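Ubiquitin-conjugating enzyme E2 U (Homo sapiens, PDB 1YRV) catalyses the covalent attachment of ubiquitin to other proteins, acting as an E2 enzyme that takes ubiquitin from E1 as a thioester. Local coordinates at residues L26-H29 against R30-C33; Q63-V66 against W67-L70; D155-L158 against Y159-I162. All blocks are in the same frame, centred on the assembly; numbering follows the deposited sequence.

Contact 1 of 3, residues L26-H29 against R30-C33; sequences LLLH and RDFC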
loop_
_atom_site.group_PDB
_atom_site.type_symbol
_atom_site.label_atom_id
_atom_site.label_comp_id
_atom_site.label_asym_id
_atom_site.label_seq_id
_atom_site.Cartn_x
_atom_site.Cartn_y
_atom_site.Cartn_z
ATOM N N LEU A 26 18.377 -5.635 7.349
ATOM C CA LEU A 26 18.659 -4.717 8.461
ATOM C C LEU A 26 17.824 -3.427 8.450
ATOM O O LEU A 26 17.446 -2.887 9.514
ATOM C CB LEU A 26 20.150 -4.379 8.493
ATOM C CG LEU A 26 21.079 -5.558 8.840
ATOM C CD1 LEU A 26 22.505 -5.198 8.453
ATOM C CD2 LEU A 26 20.990 -5.882 10.344
ATOM N N LEU A 27 17.560 -2.931 7.244
ATOM C CA LEU A 27 16.741 -1.749 7.062
ATOM C C LEU A 27 15.299 -2.076 7.474
ATOM O O LEU A 27 14.646 -1.305 8.188
ATOM C CB LEU A 27 16.777 -1.303 5.599
ATOM C CG LEU A 27 18.102 -0.681 5.072
ATOM C CD1 LEU A 27 18.019 -0.612 3.546
ATOM C CD2 LEU A 27 18.361 0.737 5.646
ATOM N N LEU A 28 14.799 -3.213 7.014
ATOM C CA LEU A 28 13.435 -3.585 7.360
ATOM C C LEU A 28 13.335 -3.903 8.849
ATOM O O LEU A 28 12.306 -3.648 9.479
ATOM C CB LEU A 28 12.960 -4.764 6.505
ATOM C CG LEU A 28 12.644 -4.402 5.049
ATOM C CD1 LEU A 28 12.438 -5.673 4.233
ATOM C CD2 LEU A 28 11.438 -3.508 4.984
ATOM N N HIS A 29 14.407 -4.451 9.406
ATOM C CA HIS A 29 14.447 -4.755 10.821
ATOM C C HIS A 29 14.318 -3.477 11.611
ATOM O O HIS A 29 13.523 -3.409 12.543
ATOM C CB HIS A 29 15.742 -5.437 11.220
ATOM C CG HIS A 29 15.693 -6.006 12.594
ATOM N ND1 HIS A 29 15.262 -7.291 12.833
ATOM C CD2 HIS A 29 15.839 -5.424 13.800
ATOM C CE1 HIS A 29 15.138 -7.469 14.135
ATOM N NE2 HIS A 29 15.477 -6.353 14.747
ATOM N N ARG A 30 15.125 -2.483 11.268
ATOM C CA ARG A 30 15.052 -1.192 11.925
ATOM C C ARG A 30 13.655 -0.609 11.678
ATOM O O ARG A 30 12.956 -0.272 12.619
ATOM C CB ARG A 30 16.112 -0.246 11.380
ATOM C CG ARG A 30 15.943 1.183 11.868
ATOM C CD ARG A 30 16.445 2.201 10.810
ATOM N NE ARG A 30 15.740 2.053 9.546
ATOM C CZ ARG A 30 16.175 2.512 8.371
ATOM N NH1 ARG A 30 15.467 2.339 7.225
ATOM N NH2 ARG A 30 17.315 3.166 8.330
ATOM N N ASP A 31 13.242 -0.502 10.419
ATOM C CA ASP A 31 11.924 0.026 10.113
ATOM C C ASP A 31 10.790 -0.589 10.915
ATOM O O ASP A 31 9.890 0.122 11.334
ATOM C CB ASP A 31 11.594 -0.167 8.642
ATOM C CG ASP A 31 12.366 0.769 7.735
ATOM O OD1 ASP A 31 13.094 1.643 8.253
ATOM O OD2 ASP A 31 12.232 0.616 6.495
ATOM N N PHE A 32 10.797 -1.905 11.082
ATOM C CA PHE A 32 9.743 -2.579 11.840
ATOM C C PHE A 32 9.729 -2.154 13.302
ATOM O O PHE A 32 8.673 -1.957 13.888
ATOM C CB PHE A 32 9.921 -4.081 11.762
ATOM C CG PHE A 32 8.714 -4.862 12.185
ATOM C CD1 PHE A 32 8.858 -6.136 12.724
ATOM C CD2 PHE A 32 7.427 -4.348 12.029
ATOM C CE1 PHE A 32 7.726 -6.892 13.104
ATOM C CE2 PHE A 32 6.292 -5.102 12.408
ATOM C CZ PHE A 32 6.445 -6.366 12.943
ATOM N N CYS A 33 10.900 -2.015 13.908
ATOM C CA CYS A 33 10.952 -1.562 15.302
ATOM C C CYS A 33 10.339 -0.161 15.398
ATOM O O CYS A 33 9.652 0.153 16.358
ATOM C CB CYS A 33 12.389 -1.477 15.803
ATOM S SG CYS A 33 13.194 -3.046 15.975
#
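Asp31 OD1 lies one turn along from Leu27 and is gripped by two nitrogens of Arg30. Arg30 NH1 stands 2.7 Å from Asp31 OD1 and makes a salt bridge. Arg30 NE also bonds Asp31 OD1, at 3.0 Å. The approach is side-on, and both donors come from the same face of the carboxylate. Neither bond is straight: the N-H...O angle is 142° for NH1 and 133° for NE. The Arg30 chain bends at chi2 and chi3, which brings its guanidinium back beside Leu27. There Leu27 CD2 lies 3.7 Å from Arg30 NH1, and Leu27 CA sits over one guanidinium face, toward the rim. The two side chains run side by side and point the same way. With CG of Asp31 beside its own backbone N (chi1 -73°), the carboxylate comes close to the Leu27 carbonyl, Asp31 CG 3.1 Å from Leu27 O. Leu27 O accepts Asp31 N at 2.8 Å. The helical bond from Cys33 N to His29 O is longer, 3.3 Å.

Asp31 is buried, and its OD2 accepts from Tyr82 OH and Leu124 N. With an alanine here, Arg30 would probably lose its charge partner, and Tyr82 OH and Leu124 N their acceptor.

The contact belongs to helix 23-38, the first helix of the ubiquitin-conjugating fold. Asp31 ties it to the start of helix 124-135. Leu28 packs on Met53, and Phe32 meets Trp55 of strand 54-60 edge-to-face.

Contact 2 of 3, residues Q63-V66 against W67-L70; sequences QNSV and WQGL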
loop_
_atom_site.group_PDB
_atom_site.type_symbol
_atom_site.label_atom_id
_atom_site.label_comp_id
_atom_site.label_asym_id
_atom_site.label_seq_id
_atom_site.Cartn_x
_atom_site.Cartn_y
_atom_site.Cartn_z
ATOM N N GLN A 63 -9.758 9.405 6.857
ATOM C CA GLN A 63 -10.892 10.108 7.441
ATOM C C GLN A 63 -11.504 11.097 6.489
ATOM O O GLN A 63 -10.801 11.832 5.793
ATOM C CB GLN A 63 -10.481 10.830 8.724
ATOM C CG GLN A 63 -10.318 9.881 9.870
ATOM C CD GLN A 63 -11.370 8.787 9.812
ATOM O OE1 GLN A 63 -11.262 7.858 9.005
ATOM N NE2 GLN A 63 -12.413 8.908 10.637
ATOM N N ASN A 64 -12.828 11.110 6.479
ATOM C CA ASN A 64 -13.583 12.011 5.633
ATOM C C ASN A 64 -13.279 11.724 4.156
ATOM O O ASN A 64 -13.199 12.624 3.322
ATOM C CB ASN A 64 -13.273 13.484 6.002
ATOM C CG ASN A 64 -13.580 13.817 7.476
ATOM O OD1 ASN A 64 -12.678 13.840 8.320
ATOM N ND2 ASN A 64 -14.855 14.067 7.781
ATOM N N SER A 65 -13.099 10.450 3.841
ATOM C CA SER A 65 -12.829 10.048 2.473
ATOM C C SER A 65 -13.867 8.990 2.104
ATOM O O SER A 65 -14.523 8.388 2.974
ATOM C CB SER A 65 -11.409 9.451 2.344
ATOM O OG SER A 65 -11.308 8.208 3.025
ATOM N N VAL A 66 -13.999 8.763 0.807
ATOM C CA VAL A 66 -14.928 7.769 0.322
ATOM C C VAL A 66 -14.765 6.406 1.003
ATOM O O VAL A 66 -15.747 5.674 1.183
ATOM C CB VAL A 66 -14.780 7.584 -1.169
ATOM C CG1 VAL A 66 -15.907 6.728 -1.673
ATOM C CG2 VAL A 66 -14.779 8.939 -1.849
ATOM N N TRP A 67 -13.537 6.079 1.403
ATOM C CA TRP A 67 -13.260 4.800 2.051
ATOM C C TRP A 67 -13.341 4.827 3.560
ATOM O O TRP A 67 -12.789 3.942 4.214
ATOM C CB TRP A 67 -11.880 4.275 1.653
ATOM C CG TRP A 67 -11.822 3.847 0.232
ATOM C CD1 TRP A 67 -11.925 2.567 -0.270
ATOM C CD2 TRP A 67 -11.708 4.711 -0.890
ATOM N NE1 TRP A 67 -11.885 2.603 -1.643
ATOM C CE2 TRP A 67 -11.752 3.902 -2.044
ATOM C CE3 TRP A 67 -11.573 6.103 -1.033
ATOM C CZ2 TRP A 67 -11.669 4.433 -3.323
ATOM C CZ3 TRP A 67 -11.491 6.636 -2.319
ATOM C CH2 TRP A 67 -11.539 5.793 -3.446
ATOM N N GLN A 68 -14.018 5.826 4.114
ATOM C CA GLN A 68 -14.157 5.906 5.560
ATOM C C GLN A 68 -14.866 4.665 6.077
ATOM O O GLN A 68 -15.968 4.340 5.643
ATOM C CB GLN A 68 -14.931 7.164 5.959
ATOM C CG GLN A 68 -14.040 8.381 6.166
ATOM C CD GLN A 68 -14.501 9.259 7.315
ATOM O OE1 GLN A 68 -15.511 9.952 7.219
ATOM N NE2 GLN A 68 -13.765 9.221 8.414
ATOM N N GLY A 69 -14.217 3.961 6.997
ATOM C CA GLY A 69 -14.804 2.755 7.546
ATOM C C GLY A 69 -14.355 1.504 6.812
ATOM O O GLY A 69 -14.628 0.384 7.243
ATOM N N LEU A 70 -13.663 1.690 5.697
ATOM C CA LEU A 70 -13.175 0.567 4.917
ATOM C C LEU A 70 -11.720 0.217 5.284
ATOM O O LEU A 70 -11.048 0.963 6.009
ATOM C CB LEU A 70 -13.312 0.902 3.432
ATOM C CG LEU A 70 -14.792 0.910 3.021
ATOM C CD1 LEU A 70 -15.035 1.653 1.710
ATOM C CD2 LEU A 70 -15.239 -0.523 2.913
HETATM O O HOH W 1 -17.032 4.121 2.700
#
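Ser65 and Gln68 close a local turn contact in the loop between strands 54-60 and 71-77. It is a type I beta turn. Gln68 N donates to Ser65 O at 2.8 Å, with an N-H...O angle of 149°. A type II turn follows at once and overlaps the first. Here Leu70 N reaches Trp67 O at 2.8 Å. Gly69 takes the third position of that turn, at phi 94°, where any side chain would collide with Gln68 O. A water donates to Val66 O at 2.5 Å and to Gln68 O at 3.1 Å, so it links the carbonyls of Val66 and Gln68.

The two strands are antiparallel neighbours in the sheet, so these turns help form the link of a beta hairpin. The main side-chain contact is Val66 on Trp67. Val66 CB meets Trp67 CE3 at 3.5 Å, Val66 CG1 lies over one face of the ring, and Val66 CG2 is 4.0 Å from Trp67 CZ3. Trp67 holds its CG beside the backbone N (chi1 -70°), which turns the indole back toward Val66. The indole is buried, and its ring also meets those of His97 and Phe72. Ser65 OG bonds Leu62 O, just before the turn. The amide ends of Gln63 and Gln68 are modelled too close together, and their placement is doubtful.

Contact 3 of 3, residues D155-L158 against Y159-I162; sequences DESL and YRTI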
loop_
_atom_site.group_PDB
_atom_site.type_symbol
_atom_site.label_atom_id
_atom_site.label_comp_id
_atom_site.label_asym_id
_atom_site.label_seq_id
_atom_site.Cartn_x
_atom_site.Cartn_y
_atom_site.Cartn_z
ATOM N N ASP A 155 -22.138 11.210 -7.928
ATOM C CA ASP A 155 -22.730 10.376 -6.892
ATOM C C ASP A 155 -21.716 9.496 -6.162
ATOM O O ASP A 155 -21.672 8.280 -6.353
ATOM C CB ASP A 155 -23.810 9.477 -7.497
ATOM C CG ASP A 155 -24.739 8.902 -6.448
ATOM O OD1 ASP A 155 -24.271 8.652 -5.309
ATOM O OD2 ASP A 155 -25.930 8.699 -6.777
ATOM N N GLU A 156 -20.913 10.115 -5.307
ATOM C CA GLU A 156 -19.935 9.386 -4.529
ATOM C C GLU A 156 -20.655 8.466 -3.527
ATOM O O GLU A 156 -20.043 7.585 -2.916
ATOM C CB GLU A 156 -19.058 10.363 -3.764
ATOM C CG GLU A 156 -19.763 10.929 -2.557
ATOM C CD GLU A 156 -18.809 11.430 -1.498
ATOM O OE1 GLU A 156 -19.103 11.188 -0.294
ATOM O OE2 GLU A 156 -17.783 12.059 -1.877
ATOM N N SER A 157 -21.956 8.678 -3.355
ATOM C CA SER A 157 -22.741 7.861 -2.433
ATOM C C SER A 157 -22.983 6.494 -3.040
ATOM O O SER A 157 -22.932 5.482 -2.355
ATOM C CB SER A 157 -24.087 8.522 -2.146
ATOM O OG SER A 157 -24.921 7.641 -1.409
ATOM N N LEU A 158 -23.271 6.481 -4.336
ATOM C CA LEU A 158 -23.500 5.231 -5.036
ATOM C C LEU A 158 -22.191 4.467 -5.004
ATOM O O LEU A 158 -22.155 3.270 -4.718
ATOM C CB LEU A 158 -23.898 5.493 -6.487
ATOM C CG LEU A 158 -23.792 4.276 -7.407
ATOM C CD1 LEU A 158 -24.636 3.142 -6.821
ATOM C CD2 LEU A 158 -24.236 4.631 -8.807
ATOM N N TYR A 159 -21.118 5.178 -5.323
ATOM C CA TYR A 159 -19.785 4.605 -5.321
ATOM C C TYR A 159 -19.592 3.815 -4.022
ATOM O O TYR A 159 -19.241 2.633 -4.051
ATOM C CB TYR A 159 -18.733 5.714 -5.420
ATOM C CG TYR A 159 -17.326 5.180 -5.473
ATOM C CD1 TYR A 159 -16.774 4.718 -6.666
ATOM C CD2 TYR A 159 -16.593 5.011 -4.303
ATOM C CE1 TYR A 159 -15.533 4.087 -6.681
ATOM C CE2 TYR A 159 -15.363 4.386 -4.309
ATOM C CZ TYR A 159 -14.839 3.921 -5.494
ATOM O OH TYR A 159 -13.639 3.254 -5.478
ATOM N N ARG A 160 -19.830 4.470 -2.888
ATOM C CA ARG A 160 -19.693 3.815 -1.597
ATOM C C ARG A 160 -20.545 2.570 -1.510
ATOM O O ARG A 160 -20.101 1.530 -1.025
ATOM C CB ARG A 160 -20.092 4.750 -0.449
ATOM C CG ARG A 160 -18.963 5.619 0.110
ATOM C CD ARG A 160 -19.240 5.985 1.584
ATOM N NE ARG A 160 -20.641 6.379 1.750
ATOM C CZ ARG A 160 -21.171 7.479 1.222
ATOM N NH1 ARG A 160 -20.407 8.301 0.510
ATOM N NH2 ARG A 160 -22.470 7.736 1.364
ATOM N N THR A 161 -21.783 2.678 -1.971
ATOM C CA THR A 161 -22.700 1.548 -1.914
ATOM C C THR A 161 -22.076 0.344 -2.578
ATOM O O THR A 161 -22.194 -0.780 -2.093
ATOM C CB THR A 161 -24.016 1.876 -2.617
ATOM O OG1 THR A 161 -24.772 2.782 -1.803
ATOM C CG2 THR A 161 -24.820 0.609 -2.852
ATOM N N ILE A 162 -21.415 0.597 -3.700
ATOM C CA ILE A 162 -20.755 -0.454 -4.460
ATOM C C ILE A 162 -19.601 -1.039 -3.655
ATOM O O ILE A 162 -19.422 -2.261 -3.600
ATOM C CB ILE A 162 -20.255 0.090 -5.817
ATOM C CG1 ILE A 162 -21.464 0.525 -6.656
ATOM C CG2 ILE A 162 -19.457 -0.971 -6.560
ATOM C CD1 ILE A 162 -21.128 1.066 -8.018
HETATM O O HOH W 2 -23.400 4.168 -0.108
#
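The guanidinium of Arg160 has Ser157 O over one face and Glu156 OE1 at its edge, near its plane. Glu156 OE1 and Arg160 NH1 form a salt bridge at 3.3 Å, one turn apart. The carboxylate and guanidinium planes stand 68° apart, so the two groups do not lie flat together. Glu156 starts with CG between its backbone N and carbonyl carbon (chi1 77°), then runs extended to meet an Arg160 chain bent at chi3. Arg160 NH2 comes alongside Ser157, 3.7 Å from Ser157 OG. Tyr159 sends its ring away from this pair, although Tyr159 CB still rests 3.4 Å from Glu156 O. The ring packs on Ile151 and Leu152 of helix 146-153, and Tyr159 OH makes a weak bond to Phe96 O.

On another side of the helix, Leu158 CD1 touches Ile162 CG1 at 4.1 Å. Both residues rest on Ile151. Ser157 O accepts Thr161 N at 3.1 Å and also takes a water at 2.6 Å. The same water bonds Thr161 OG1, so it ties the threonine hydroxyl to the carbonyl one turn back.

The first turn is closed by Asp155. Asp155 OD1 accepts Leu158 N at 2.6 Å, from above the carboxylate plane, with an N-H...O angle of 148°. Asp155 O takes weak bonds from Tyr159 N and Leu158 N. A negative carboxylate at this end would probably also suit the positive end of the helix dipole. This is an aspartate N-cap followed by an i to i+4 salt bridge, at the start of helix 156-166, the last helix of the ubiquitin-conjugating fold in this chain.

Overall arrangement
The contacts follow one another along the chain, all within the ubiquitin-conjugating core. Contact 1 lies on helix 23-38, ahead of the four-stranded antiparallel sheet. Contact 2 lies in the loop joining the two strands 54-60 and 71-77. Contact 3 opens helix 156-166. Contacts 1 and 3 are on opposite sides of the chain's centre, their own centres about 39 Å apart. Contacts 1 and 2 have centres about 29 Å apart and do not touch. Contacts 2 and 3 meet directly: Val66 CG1 is 3.2 Å from Tyr159 CD2. The hairpin loop thus packs on the final helix. All three lie away from Cys108, the predicted thioester cysteine.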